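Long-range contacts in DNA polymerase II large subunit (Pyrococcus horikoshii, PDB 7OEC), which is represented here by its intein, a protein-splicing element that probably excises itself from the polymerase precursor and joins the flanking segments: residues 8-12 with 159-163; 69-75 with 146-152; 76-80 with 91-95; 114-120 with 132-138. The protein carries 2 engineered substitutions. All coordinates share one frame; numbering follows the deposited sequence. Where two conformers were deposited one is given.

Contact 1. Residues 8-12 with 159-163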
loop_
_atom_site.group_PDB
_atom_site.type_symbol
_atom_site.label_atom_id
_atom_site.label_comp_id
_atom_site.label_asym_id
_atom_site.label_seq_id
_atom_site.Cartn_x
_atom_site.Cartn_y
_atom_site.Cartn_z
ATOM N N ASP A 8 -9.552 4.393 -2.810
ATOM C CA ASP A 8 -9.036 4.984 -4.040
ATOM C C ASP A 8 -7.522 4.867 -4.177
ATOM O O ASP A 8 -6.970 5.294 -5.189
ATOM C CB ASP A 8 -9.508 6.435 -4.201
ATOM C CG ASP A 8 -8.952 7.390 -3.153
ATOM O OD1 ASP A 8 -8.173 6.957 -2.293
ATOM O OD2 ASP A 8 -9.310 8.609 -3.202
ATOM N N THR A 9 -6.851 4.242 -3.222
ATOM C CA THR A 9 -5.430 3.978 -3.347
ATOM C C THR A 9 -5.203 3.026 -4.503
ATOM O O THR A 9 -5.911 2.024 -4.639
ATOM C CB THR A 9 -4.952 3.302 -2.064
ATOM O OG1 THR A 9 -5.186 4.125 -0.922
ATOM C CG2 THR A 9 -3.474 2.985 -2.106
ATOM N N ARG A 10 -4.201 3.324 -5.322
ATOM C CA ARG A 10 -3.880 2.465 -6.445
ATOM C C ARG A 10 -2.782 1.505 -6.033
ATOM O O ARG A 10 -1.893 1.852 -5.242
ATOM C CB ARG A 10 -3.443 3.270 -7.666
ATOM C CG ARG A 10 -4.599 3.948 -8.399
ATOM C CD ARG A 10 -5.062 5.196 -7.699
ATOM N NE ARG A 10 -4.033 6.241 -7.622
ATOM C CZ ARG A 10 -3.946 7.144 -6.634
ATOM N NH1 ARG A 10 -4.827 7.133 -5.604
ATOM N NH2 ARG A 10 -2.947 8.037 -6.666
ATOM N N ILE A 11 -2.850 0.293 -6.564
ATOM C CA ILE A 11 -1.847 -0.715 -6.286
ATOM C C ILE A 11 -1.374 -1.399 -7.570
ATOM O O ILE A 11 -2.168 -1.656 -8.487
ATOM C CB ILE A 11 -2.382 -1.734 -5.269
ATOM C CG1 ILE A 11 -1.275 -2.671 -4.821
ATOM C CG2 ILE A 11 -3.572 -2.391 -5.812
ATOM C CD1 ILE A 11 -1.638 -3.430 -3.557
ATOM N N LEU A 12 -0.062 -1.657 -7.643
ATOM C CA LEU A 12 0.543 -2.284 -8.812
ATOM C C LEU A 12 0.411 -3.800 -8.730
ATOM O O LEU A 12 0.864 -4.437 -7.767
ATOM C CB LEU A 12 2.012 -1.906 -8.882
ATOM C CG LEU A 12 2.785 -2.334 -10.126
ATOM C CD1 LEU A 12 2.196 -1.715 -11.387
ATOM C CD2 LEU A 12 4.270 -2.012 -9.973
ATOM N N VAL A 159 3.952 -3.534 -0.747
ATOM C CA VAL A 159 3.165 -3.237 -1.929
ATOM C C VAL A 159 3.717 -1.948 -2.521
ATOM O O VAL A 159 4.479 -1.207 -1.885
ATOM C CB VAL A 159 1.659 -3.099 -1.610
ATOM C CG1 VAL A 159 1.056 -4.420 -1.145
ATOM C CG2 VAL A 159 1.409 -2.057 -0.541
ATOM N N ILE A 160 3.322 -1.694 -3.765
ATOM C CA ILE A 160 3.754 -0.526 -4.522
ATOM C C ILE A 160 2.502 0.248 -4.902
ATOM O O ILE A 160 1.669 -0.245 -5.668
ATOM C CB ILE A 160 4.602 -0.933 -5.732
ATOM C CG1 ILE A 160 5.836 -1.709 -5.206
ATOM C CG2 ILE A 160 5.006 0.298 -6.511
ATOM C CD1 ILE A 160 6.682 -2.280 -6.235
ATOM N N ILE A 161 2.333 1.438 -4.326
ATOM C CA ILE A 161 1.043 2.111 -4.376
ATOM C C ILE A 161 1.138 3.484 -5.025
ATOM O O ILE A 161 2.187 4.115 -5.080
ATOM C CB ILE A 161 0.378 2.223 -2.997
ATOM C CG1 ILE A 161 1.191 3.073 -2.048
ATOM C CG2 ILE A 161 0.038 0.807 -2.465
ATOM C CD1 ILE A 161 0.409 3.449 -0.787
ATOM N N ASN A 162 0.008 3.942 -5.528
ATOM C CA ASN A 162 -0.114 5.270 -6.107
ATOM C C ASN A 162 1.032 5.477 -7.098
ATOM O O ASN A 162 1.188 4.644 -8.002
ATOM C CB ASN A 162 -0.250 6.312 -5.019
ATOM C CG ASN A 162 -1.527 6.142 -4.241
ATOM O OD1 ASN A 162 -2.404 5.381 -4.636
ATOM N ND2 ASN A 162 -1.639 6.836 -3.124
ATOM N N GLU A 163 1.782 6.572 -7.001
ATOM C CA GLU A 163 2.866 6.861 -7.934
ATOM C C GLU A 163 4.113 6.085 -7.520
ATOM O O GLU A 163 5.150 6.645 -7.146
ATOM C CB GLU A 163 3.133 8.357 -7.986
ATOM C CG GLU A 163 1.872 9.156 -8.340
ATOM C CD GLU A 163 1.126 9.756 -7.125
ATOM O OE1 GLU A 163 1.311 9.271 -5.988
ATOM O OE2 GLU A 163 0.345 10.746 -7.326
HETATM O O HOH W 1 -3.606 6.559 -0.858
HETATM O O HOH W 2 -1.763 9.820 -5.081
HETATM O O HOH W 3 1.879 -3.608 -5.266
#
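The guanidinium of Arg10 lies flat over the side-chain amide of Asn162, the two planes 12° apart, with Arg10 CZ 3.1 Å from Asn162 OD1. That oxygen makes no hydrogen bond to the guanidinium stacked on it; it accepts the backbone N of Arg10 at 2.8 Å, almost end-on. Asn162 N returns a bond to Arg10 O, which closes a ring between backbone and side chain. Bends at chi2 (78°) and chi3 (63°) fold the arginine back, bringing NH1 2.9 Å from Asp8 O in the guanidinium plane, while NH2 holds a water that reaches Glu163 OE2 weakly. A leucine in place of Arg10 would probably leave the Asn162 amide without its stacked cation and Asp8 O without this donor. The amide nitrogen ND2 bonds Ser89 O and a water shared with Thr9 OG1, itself bound to Pro6 O. Further along, Leu12 N donates to Ile160 O at 3.0 Å, and Ile11 CD1 packs on Val159 CG1 at 3.7 Å. Strand 10-15 is paired with strands 18-23 and 50-56, strand 158-161 with 165-168, and Phe90 of strand 89-93 packs against Ile161 and Asn162.

Contact 2. Residues 69-75 with 146-152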
loop_
_atom_site.group_PDB
_atom_site.type_symbol
_atom_site.label_atom_id
_atom_site.label_comp_id
_atom_site.label_asym_id
_atom_site.label_seq_id
_atom_site.Cartn_x
_atom_site.Cartn_y
_atom_site.Cartn_z
ATOM N N GLU A 69 -5.718 -12.648 0.501
ATOM C CA GLU A 69 -7.079 -12.176 0.732
ATOM C C GLU A 69 -7.111 -10.667 0.558
ATOM O O GLU A 69 -6.076 -9.999 0.613
ATOM C CB GLU A 69 -7.601 -12.566 2.111
ATOM C CG GLU A 69 -6.857 -11.929 3.211
ATOM C CD GLU A 69 -7.270 -12.500 4.586
ATOM O OE1 GLU A 69 -7.297 -13.732 4.770
ATOM O OE2 GLU A 69 -7.572 -11.711 5.480
ATOM N N VAL A 70 -8.305 -10.150 0.301
ATOM C CA VAL A 70 -8.569 -8.719 0.284
ATOM C C VAL A 70 -9.671 -8.465 1.306
ATOM O O VAL A 70 -10.579 -9.280 1.484
ATOM C CB VAL A 70 -8.973 -8.297 -1.143
ATOM C CG1 VAL A 70 -7.833 -8.494 -2.096
ATOM C CG2 VAL A 70 -10.158 -9.122 -1.657
ATOM N N ILE A 71 -9.607 -7.326 1.971
ATOM C CA ILE A 71 -10.423 -7.054 3.141
ATOM C C ILE A 71 -11.050 -5.679 2.996
ATOM O O ILE A 71 -10.388 -4.725 2.583
ATOM C CB ILE A 71 -9.589 -7.134 4.437
ATOM C CG1 ILE A 71 -8.924 -8.501 4.528
ATOM C CG2 ILE A 71 -10.493 -6.762 5.671
ATOM C CD1 ILE A 71 -7.848 -8.574 5.563
ATOM N N LYS A 72 -12.317 -5.575 3.369
ATOM C CA LYS A 72 -13.043 -4.316 3.436
ATOM C C LYS A 72 -13.573 -4.197 4.860
ATOM O O LYS A 72 -14.219 -5.117 5.365
ATOM C CB LYS A 72 -14.184 -4.343 2.430
ATOM C CG LYS A 72 -15.097 -3.115 2.468
ATOM C CD LYS A 72 -16.188 -3.272 1.432
ATOM C CE LYS A 72 -17.343 -2.332 1.599
ATOM N NZ LYS A 72 -18.387 -2.584 0.557
ATOM N N ALA A 73 -13.247 -3.096 5.519
ATOM C CA ALA A 73 -13.590 -2.903 6.914
ATOM C C ALA A 73 -14.202 -1.530 7.127
ATOM O O ALA A 73 -13.893 -0.580 6.397
ATOM C CB ALA A 73 -12.325 -2.971 7.767
ATOM N N PRO A 74 -15.063 -1.389 8.130
ATOM C CA PRO A 74 -15.610 -0.068 8.410
ATOM C C PRO A 74 -14.505 0.878 8.820
ATOM O O PRO A 74 -13.560 0.510 9.517
ATOM C CB PRO A 74 -16.580 -0.317 9.565
ATOM C CG PRO A 74 -16.238 -1.584 10.086
ATOM C CD PRO A 74 -15.623 -2.390 9.051
ATOM N N ALA A 75 -14.636 2.107 8.371
ATOM C CA ALA A 75 -13.678 3.136 8.706
ATOM C C ALA A 75 -13.905 3.580 10.150
ATOM O O ALA A 75 -15.038 3.822 10.563
ATOM C CB ALA A 75 -13.874 4.298 7.729
ATOM N N ASP A 146 -17.073 5.374 4.220
ATOM C CA ASP A 146 -17.533 4.449 5.240
ATOM C C ASP A 146 -16.657 3.214 5.392
ATOM O O ASP A 146 -16.708 2.584 6.448
ATOM C CB ASP A 146 -18.952 3.995 4.918
ATOM C CG ASP A 146 -20.013 4.965 5.406
ATOM O OD1 ASP A 146 -19.759 5.690 6.394
ATOM O OD2 ASP A 146 -21.117 4.970 4.803
ATOM N N PHE A 147 -15.863 2.862 4.387
ATOM C CA PHE A 147 -15.054 1.654 4.400
ATOM C C PHE A 147 -13.636 1.946 3.956
ATOM O O PHE A 147 -13.384 2.855 3.160
ATOM C CB PHE A 147 -15.632 0.604 3.470
ATOM C CG PHE A 147 -16.962 0.120 3.910
ATOM C CD1 PHE A 147 -17.054 -0.814 4.928
ATOM C CD2 PHE A 147 -18.135 0.652 3.415
ATOM C CE1 PHE A 147 -18.289 -1.187 5.421
ATOM C CE2 PHE A 147 -19.364 0.237 3.921
ATOM C CZ PHE A 147 -19.429 -0.656 4.901
ATOM N N VAL A 148 -12.712 1.138 4.470
ATOM C CA VAL A 148 -11.309 1.160 4.081
ATOM C C VAL A 148 -10.932 -0.276 3.712
ATOM O O VAL A 148 -11.669 -1.224 3.985
ATOM C CB VAL A 148 -10.416 1.717 5.210
ATOM C CG1 VAL A 148 -10.645 3.198 5.316
ATOM C CG2 VAL A 148 -10.652 1.014 6.526
ATOM N N PHE A 149 -9.779 -0.419 3.056
ATOM C CA PHE A 149 -9.430 -1.660 2.380
ATOM C C PHE A 149 -8.007 -2.083 2.671
ATOM O O PHE A 149 -7.132 -1.253 2.914
ATOM C CB PHE A 149 -9.569 -1.515 0.867
ATOM C CG PHE A 149 -11.005 -1.280 0.440
ATOM C CD1 PHE A 149 -11.549 -0.022 0.483
ATOM C CD2 PHE A 149 -11.798 -2.335 -0.014
ATOM C CE1 PHE A 149 -12.804 0.193 0.079
ATOM C CE2 PHE A 149 -13.067 -2.127 -0.438
ATOM C CZ PHE A 149 -13.595 -0.873 -0.363
ATOM N N SER A 150 -7.768 -3.387 2.640
ATOM C CA SER A 150 -6.411 -3.878 2.811
ATOM C C SER A 150 -6.265 -5.169 2.030
ATOM O O SER A 150 -7.194 -5.631 1.365
ATOM C CB SER A 150 -6.053 -4.108 4.285
ATOM O OG SER A 150 -4.638 -4.219 4.476
ATOM N N LEU A 151 -5.086 -5.760 2.139
ATOM C CA LEU A 151 -4.816 -7.034 1.503
ATOM C C LEU A 151 -3.695 -7.704 2.256
ATOM O O LEU A 151 -2.933 -7.061 2.967
ATOM C CB LEU A 151 -4.391 -6.927 0.039
ATOM C CG LEU A 151 -3.049 -6.302 -0.265
ATOM C CD1 LEU A 151 -2.663 -6.583 -1.667
ATOM C CD2 LEU A 151 -2.991 -4.832 0.048
ATOM N N ASN A 152 -3.600 -9.005 2.085
ATOM C CA ASN A 152 -2.464 -9.759 2.586
ATOM C C ASN A 152 -1.747 -10.364 1.398
ATOM O O ASN A 152 -2.332 -11.135 0.631
ATOM C CB ASN A 152 -2.836 -10.890 3.538
ATOM C CG ASN A 152 -1.563 -11.631 4.100
ATOM O OD1 ASN A 152 -0.518 -11.015 4.399
ATOM N ND2 ASN A 152 -1.672 -12.934 4.257
HETATM O O HOH W 4 -4.430 -13.929 4.474
#
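Lys72 runs alongside Phe149 and ends over a face of Phe147, and this is the close-fitting part of the contact. With CG anti to the backbone N (chi1 176°) and the chain extended beyond, its CG touches Phe149 CE2 at 3.7 Å. Farther out, Lys72 CE sits over one face of Phe147, 3.4 Å from CG of that ring, a CH-pi contact; Lys72 NZ follows above the same face in a cation-pi interaction. A serine in place of Phe147 would probably leave the lysine tip without its aromatic floor and free to swing. Val70 shares this side of the sheet and, with Phe149, packs against helix 24-29. The far end is looser. Glu69 CG and Asn152 CB stay 4.2 Å apart; in one of the two Asn152 conformers a water accepts from ND2 at 2.9 Å and gives a weak bond to Glu69 OE1, and OD1 pairs with Gln169, so this link is doubtful. Between these ends the backbones exchange paired bonds, Ile71 with Ser150 and Ala73 with Val148, with Val148 N 2.8 Å from Ala73 O. Long, twisted antiparallel pairing of this kind builds the all-beta Hint fold of inteins.

Contact 3. Residues 76-80 with 91-95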
loop_
_atom_site.group_PDB
_atom_site.type_symbol
_atom_site.label_atom_id
_atom_site.label_comp_id
_atom_site.label_asym_id
_atom_site.label_seq_id
_atom_site.Cartn_x
_atom_site.Cartn_y
_atom_site.Cartn_z
ATOM N N THR A 76 -12.841 3.653 10.928
ATOM C CA THR A 76 -12.920 4.176 12.280
ATOM C C THR A 76 -11.949 5.329 12.434
ATOM O O THR A 76 -12.337 6.457 12.773
ATOM C CB THR A 76 -12.627 2.998 13.243
ATOM O OG1 THR A 76 -11.301 2.507 13.023
ATOM C CG2 THR A 76 -13.608 1.811 12.985
ATOM N N ASP A 77 -10.711 5.129 12.076
ATOM C CA ASP A 77 -9.771 6.126 12.528
ATOM C C ASP A 77 -9.509 7.149 11.431
ATOM O O ASP A 77 -10.013 7.075 10.307
ATOM C CB ASP A 77 -8.537 5.481 13.192
ATOM C CG ASP A 77 -7.749 4.607 12.253
ATOM O OD1 ASP A 77 -7.246 5.211 11.272
ATOM O OD2 ASP A 77 -7.590 3.372 12.512
ATOM N N HIS A 78 -8.839 8.207 11.836
ATOM C CA HIS A 78 -8.417 9.198 10.892
ATOM C C HIS A 78 -7.427 8.565 9.943
ATOM O O HIS A 78 -6.829 7.509 10.189
ATOM C CB HIS A 78 -7.684 10.315 11.614
ATOM C CG HIS A 78 -8.578 11.233 12.373
ATOM N ND1 HIS A 78 -9.584 10.786 13.202
ATOM C CD2 HIS A 78 -8.634 12.585 12.403
ATOM C CE1 HIS A 78 -10.229 11.823 13.704
ATOM N NE2 HIS A 78 -9.640 12.926 13.276
ATOM N N LEU A 79 -7.263 9.217 8.844
ATOM C CA LEU A 79 -6.177 8.847 7.982
ATOM C C LEU A 79 -5.076 9.874 8.137
ATOM O O LEU A 79 -5.279 10.986 8.627
ATOM C CB LEU A 79 -6.651 8.828 6.541
ATOM C CG LEU A 79 -7.805 7.916 6.158
ATOM C CD1 LEU A 79 -8.227 8.207 4.691
ATOM C CD2 LEU A 79 -7.440 6.511 6.279
ATOM N N ILE A 80 -3.895 9.479 7.694
ATOM C CA ILE A 80 -2.764 10.371 7.528
ATOM C C ILE A 80 -2.412 10.403 6.048
ATOM O O ILE A 80 -2.314 9.353 5.402
ATOM C CB ILE A 80 -1.577 9.915 8.396
ATOM C CG1 ILE A 80 -2.001 9.937 9.879
ATOM C CG2 ILE A 80 -0.373 10.817 8.181
ATOM C CD1 ILE A 80 -0.933 9.482 10.758
ATOM N N GLU A 91 -2.098 7.807 1.421
ATOM C CA GLU A 91 -2.846 7.924 2.666
ATOM C C GLU A 91 -2.967 6.557 3.299
ATOM O O GLU A 91 -3.155 5.565 2.592
ATOM C CB GLU A 91 -4.279 8.432 2.418
ATOM C CG GLU A 91 -4.289 9.830 1.863
ATOM C CD GLU A 91 -5.663 10.345 1.486
ATOM O OE1 GLU A 91 -6.677 9.619 1.611
ATOM O OE2 GLU A 91 -5.727 11.512 1.074
ATOM N N THR A 92 -2.871 6.508 4.629
ATOM C CA THR A 92 -3.072 5.267 5.365
ATOM C C THR A 92 -3.806 5.547 6.662
ATOM O O THR A 92 -3.914 6.690 7.091
ATOM C CB THR A 92 -1.773 4.570 5.756
ATOM O OG1 THR A 92 -1.093 5.338 6.779
ATOM C CG2 THR A 92 -0.817 4.446 4.599
ATOM N N THR A 93 -4.320 4.500 7.291
ATOM C CA THR A 93 -4.839 4.724 8.632
ATOM C C THR A 93 -3.714 5.098 9.615
ATOM O O THR A 93 -2.519 4.895 9.362
ATOM C CB THR A 93 -5.617 3.516 9.123
ATOM O OG1 THR A 93 -4.760 2.395 9.064
ATOM C CG2 THR A 93 -6.852 3.231 8.306
ATOM N N VAL A 94 -4.118 5.668 10.762
ATOM C CA VAL A 94 -3.157 6.372 11.623
ATOM C C VAL A 94 -2.043 5.461 12.113
ATOM O O VAL A 94 -0.939 5.948 12.364
ATOM C CB VAL A 94 -3.857 7.056 12.809
ATOM C CG1 VAL A 94 -4.754 8.019 12.291
ATOM C CG2 VAL A 94 -4.562 6.070 13.687
ATOM N N ASP A 95 -2.328 4.176 12.391
ATOM C CA ASP A 95 -1.334 3.249 12.946
ATOM C C ASP A 95 -0.745 2.316 11.901
ATOM O O ASP A 95 -0.044 1.362 12.254
ATOM C CB ASP A 95 -1.940 2.393 14.064
ATOM C CG ASP A 95 -2.288 3.214 15.294
ATOM O OD1 ASP A 95 -1.611 4.229 15.538
ATOM O OD2 ASP A 95 -3.260 2.892 15.994
HETATM O O HOH W 5 -4.547 2.344 11.810
#
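This is the open end of the beta hairpin formed by strands 79-84 and 89-93, where Asp77 meets Thr93 and Val94; Thr93 to Asp95 probably begin the Thr-x-x-His motif of intein block B. Inside the hairpin, Ile80 and Thr92 form an antiparallel hydrogen-bonded pair, with Ile80 N 2.9 Å from Thr92 O. Next comes the non-hydrogen-bonded pair Leu79 and Thr93, whose side chains diverge, and past it side chains make the contact. Asp77, its CG held between the backbone N and carbonyl carbon (chi1 62°), turns OD1 onto the backbone of the other segment: Val94 N donates to OD1 at 3.2 Å, straight (168°) but from above the carboxylate plane, and Thr93 CB leans on the same oxygen. Val94 splits its methyls, CG2 toward the carboxylate and CG1 pressed to 3.0 Å from His78 O, a tight fit; CG1 also reaches Ile80 CG1 at 4.1 Å, the two side chains crossing at about a right angle. Thr93 OG1 bonds the backbone N of Ala4, probably the intein's first position, so the hairpin end probably helps place the N-terminal splice junction. One water ties the ends together, lying 3.3 Å from Asp77 OD2, 2.8 Å from Thr93 OG1 and 2.9 Å from Asp95 N.

Contact 4. Residues 114-120 with 132-138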
loop_
_atom_site.group_PDB
_atom_site.type_symbol
_atom_site.label_atom_id
_atom_site.label_comp_id
_atom_site.label_asym_id
_atom_site.label_seq_id
_atom_site.Cartn_x
_atom_site.Cartn_y
_atom_site.Cartn_z
ATOM N N VAL A 114 5.830 8.961 11.417
ATOM C CA VAL A 114 6.593 9.476 10.288
ATOM C C VAL A 114 6.711 10.983 10.443
ATOM O O VAL A 114 5.786 11.648 10.937
ATOM C CB VAL A 114 5.890 9.082 8.974
ATOM C CG1 VAL A 114 6.611 9.675 7.744
ATOM C CG2 VAL A 114 5.854 7.558 8.812
ATOM N N ARG A 115 7.851 11.535 10.007
ATOM C CA ARG A 115 8.131 12.957 10.121
ATOM C C ARG A 115 8.469 13.553 8.766
ATOM O O ARG A 115 9.022 12.879 7.890
ATOM C CB ARG A 115 9.314 13.212 11.055
ATOM C CG ARG A 115 9.034 12.760 12.537
ATOM C CD ARG A 115 7.938 13.652 13.152
ATOM N NE ARG A 115 7.478 13.253 14.488
ATOM C CZ ARG A 115 6.345 12.588 14.765
ATOM N NH1 ARG A 115 5.491 12.201 13.807
ATOM N NH2 ARG A 115 6.052 12.316 16.039
ATOM N N GLU A 116 8.146 14.835 8.618
ATOM C CA GLU A 116 8.622 15.561 7.457
ATOM C C GLU A 116 10.136 15.388 7.348
ATOM O O GLU A 116 10.868 15.467 8.345
ATOM C CB GLU A 116 8.273 17.041 7.559
ATOM C CG GLU A 116 6.863 17.347 7.266
ATOM C CD GLU A 116 6.581 18.852 7.426
ATOM O OE1 GLU A 116 7.541 19.662 7.549
ATOM O OE2 GLU A 116 5.402 19.225 7.450
ATOM N N GLY A 117 10.595 15.165 6.114
ATOM C CA GLY A 117 11.983 14.937 5.829
ATOM C C GLY A 117 12.382 13.492 5.821
ATOM O O GLY A 117 13.498 13.185 5.380
ATOM N N ASN A 118 11.540 12.599 6.341
ATOM C CA ASN A 118 11.828 11.177 6.202
ATOM C C ASN A 118 11.807 10.820 4.712
ATOM O O ASN A 118 11.096 11.444 3.913
ATOM C CB ASN A 118 10.795 10.292 6.929
ATOM C CG ASN A 118 10.898 10.326 8.447
ATOM O OD1 ASN A 118 10.043 9.738 9.111
ATOM N ND2 ASN A 118 11.908 11.002 9.003
ATOM N N ILE A 119 12.564 9.789 4.334
ATOM C CA ILE A 119 12.679 9.376 2.932
ATOM C C ILE A 119 11.749 8.201 2.634
ATOM O O ILE A 119 11.775 7.183 3.332
ATOM C CB ILE A 119 14.133 9.003 2.588
ATOM C CG1 ILE A 119 15.046 10.210 2.812
ATOM C CG2 ILE A 119 14.255 8.422 1.170
ATOM C CD1 ILE A 119 14.793 11.391 1.914
ATOM N N ILE A 120 11.012 8.310 1.528
ATOM C CA ILE A 120 10.193 7.246 0.957
ATOM C C ILE A 120 10.853 6.795 -0.340
ATOM O O ILE A 120 11.457 7.609 -1.054
ATOM C CB ILE A 120 8.774 7.790 0.671
ATOM C CG1 ILE A 120 8.098 8.292 1.929
ATOM C CG2 ILE A 120 7.926 6.800 -0.074
ATOM C CD1 ILE A 120 7.747 7.219 2.895
ATOM N N LYS A 132 14.772 7.986 -4.139
ATOM C CA LYS A 132 14.427 8.571 -2.847
ATOM C C LYS A 132 13.681 9.897 -2.993
ATOM O O LYS A 132 14.137 10.810 -3.700
ATOM C CB LYS A 132 15.716 8.889 -2.095
ATOM C CG LYS A 132 16.570 7.688 -1.771
ATOM C CD LYS A 132 17.849 8.123 -0.997
ATOM C CE LYS A 132 18.717 6.903 -0.673
ATOM N NZ LYS A 132 19.982 7.202 0.060
ATOM N N VAL A 133 12.569 10.022 -2.268
ATOM C CA VAL A 133 11.829 11.278 -2.194
ATOM C C VAL A 133 11.520 11.591 -0.734
ATOM O O VAL A 133 11.124 10.714 0.037
ATOM C CB VAL A 133 10.518 11.307 -3.032
ATOM C CG1 VAL A 133 10.831 11.205 -4.525
ATOM C CG2 VAL A 133 9.548 10.254 -2.593
ATOM N N ALA A 134 11.661 12.846 -0.357
ATOM C CA ALA A 134 11.377 13.225 1.017
ATOM C C ALA A 134 9.885 13.487 1.263
ATOM O O ALA A 134 9.154 13.958 0.388
ATOM C CB ALA A 134 12.176 14.482 1.351
ATOM N N VAL A 135 9.432 13.182 2.482
ATOM C CA VAL A 135 8.117 13.622 2.939
ATOM C C VAL A 135 8.168 15.129 3.125
ATOM O O VAL A 135 8.983 15.645 3.900
ATOM C CB VAL A 135 7.710 12.930 4.247
ATOM C CG1 VAL A 135 6.370 13.444 4.743
ATOM C CG2 VAL A 135 7.620 11.416 4.064
ATOM N N LYS A 136 7.263 15.834 2.445
ATOM C CA LYS A 136 7.234 17.291 2.462
ATOM C C LYS A 136 6.148 17.825 3.385
ATOM O O LYS A 136 6.353 18.832 4.080
ATOM C CB LYS A 136 7.054 17.836 1.031
ATOM C CG LYS A 136 7.062 19.378 0.940
ATOM C CD LYS A 136 6.944 19.896 -0.508
ATOM C CE LYS A 136 5.611 19.451 -1.165
ATOM N NZ LYS A 136 4.337 19.769 -0.373
ATOM N N LYS A 137 5.035 17.104 3.478
ATOM C CA LYS A 137 3.933 17.569 4.304
ATOM C C LYS A 137 3.134 16.380 4.786
ATOM O O LYS A 137 2.963 15.411 4.055
ATOM C CB LYS A 137 2.993 18.499 3.536
ATOM C CG LYS A 137 2.009 19.185 4.455
ATOM C CD LYS A 137 1.101 20.141 3.677
ATOM C CE LYS A 137 0.128 20.900 4.607
ATOM N NZ LYS A 137 0.745 22.128 5.254
ATOM N N ILE A 138 2.632 16.463 6.004
ATOM C CA ILE A 138 1.820 15.417 6.598
ATOM C C ILE A 138 0.532 16.054 7.088
ATOM O O ILE A 138 0.558 17.103 7.746
ATOM C CB ILE A 138 2.556 14.737 7.756
ATOM C CG1 ILE A 138 3.883 14.218 7.231
ATOM C CG2 ILE A 138 1.699 13.592 8.334
ATOM C CD1 ILE A 138 4.686 13.527 8.298
#
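Ile120 and Val133 exchange backbone hydrogen bonds as an antiparallel pair, and the ladder then passes to Val135, whose N bonds Asn118 O and whose O takes Gly117 N at 2.8 Å. That last residue is third in a type II turn from Arg115 to Asn118; at its phi of 93° a side chain would jam against the carbonyl O of Glu116. The turn is also closed by a side chain: Asn118 OD1 accepts Arg115 N at 3.0 Å from above the amide plane, and a second bond from Lys109 helps fix it. Val135 sits in the middle of the apolar packing. Its CG2, anti to the carbonyl carbon, meets Ile120 CG1 at 3.8 Å and Val114 CG1 at 4.2 Å. Ile138 pushes CD1 to 3.4 Å from Val114 O, beside the residue that leads into the turn. On the other side of the sheet, Ile119 CG2 lies against Lys132 CB at 3.6 Å. Lys136 and Lys137 both face Glu83 in a classic beta bulge, and Glu116 CD passes 3.4 Å from Lys136 O. Apolar side chains thus fill the buried side, while the charged ones lie at the exposed margin; Glu116 OE2 and Lys137 NZ, 5.9 Å apart, may attract weakly, whereas the buried Ile138 N has no hydrogen-bond partner in the model, a probable small cost of the bulge.

Contact 1 joins segments near the two ends of the chain and encloses the other three; contacts 3 and 4 follow one another inside the loop closed by contact 2. Contacts 1 and 2, with centres 14 Å apart, touch where Ile11 CD1 meets Leu151 CD1 at 3.8 Å, and both reach the eight-stranded sheet. Contacts 3 and 4, centres 17 Å apart, share the four-stranded sheet through neighbouring strands 79-84 and 130-141, packed by Ile80 CG2 against Ile138 CG2. Residues 69-75 run straight into 76-80, carrying the chain from one sheet to the other. The centres of contacts 2 and 4 lie 26 Å apart, on opposite sides of the chain's centre; contact 1 is consistent with a Hint fold that brings the termini together for splicing.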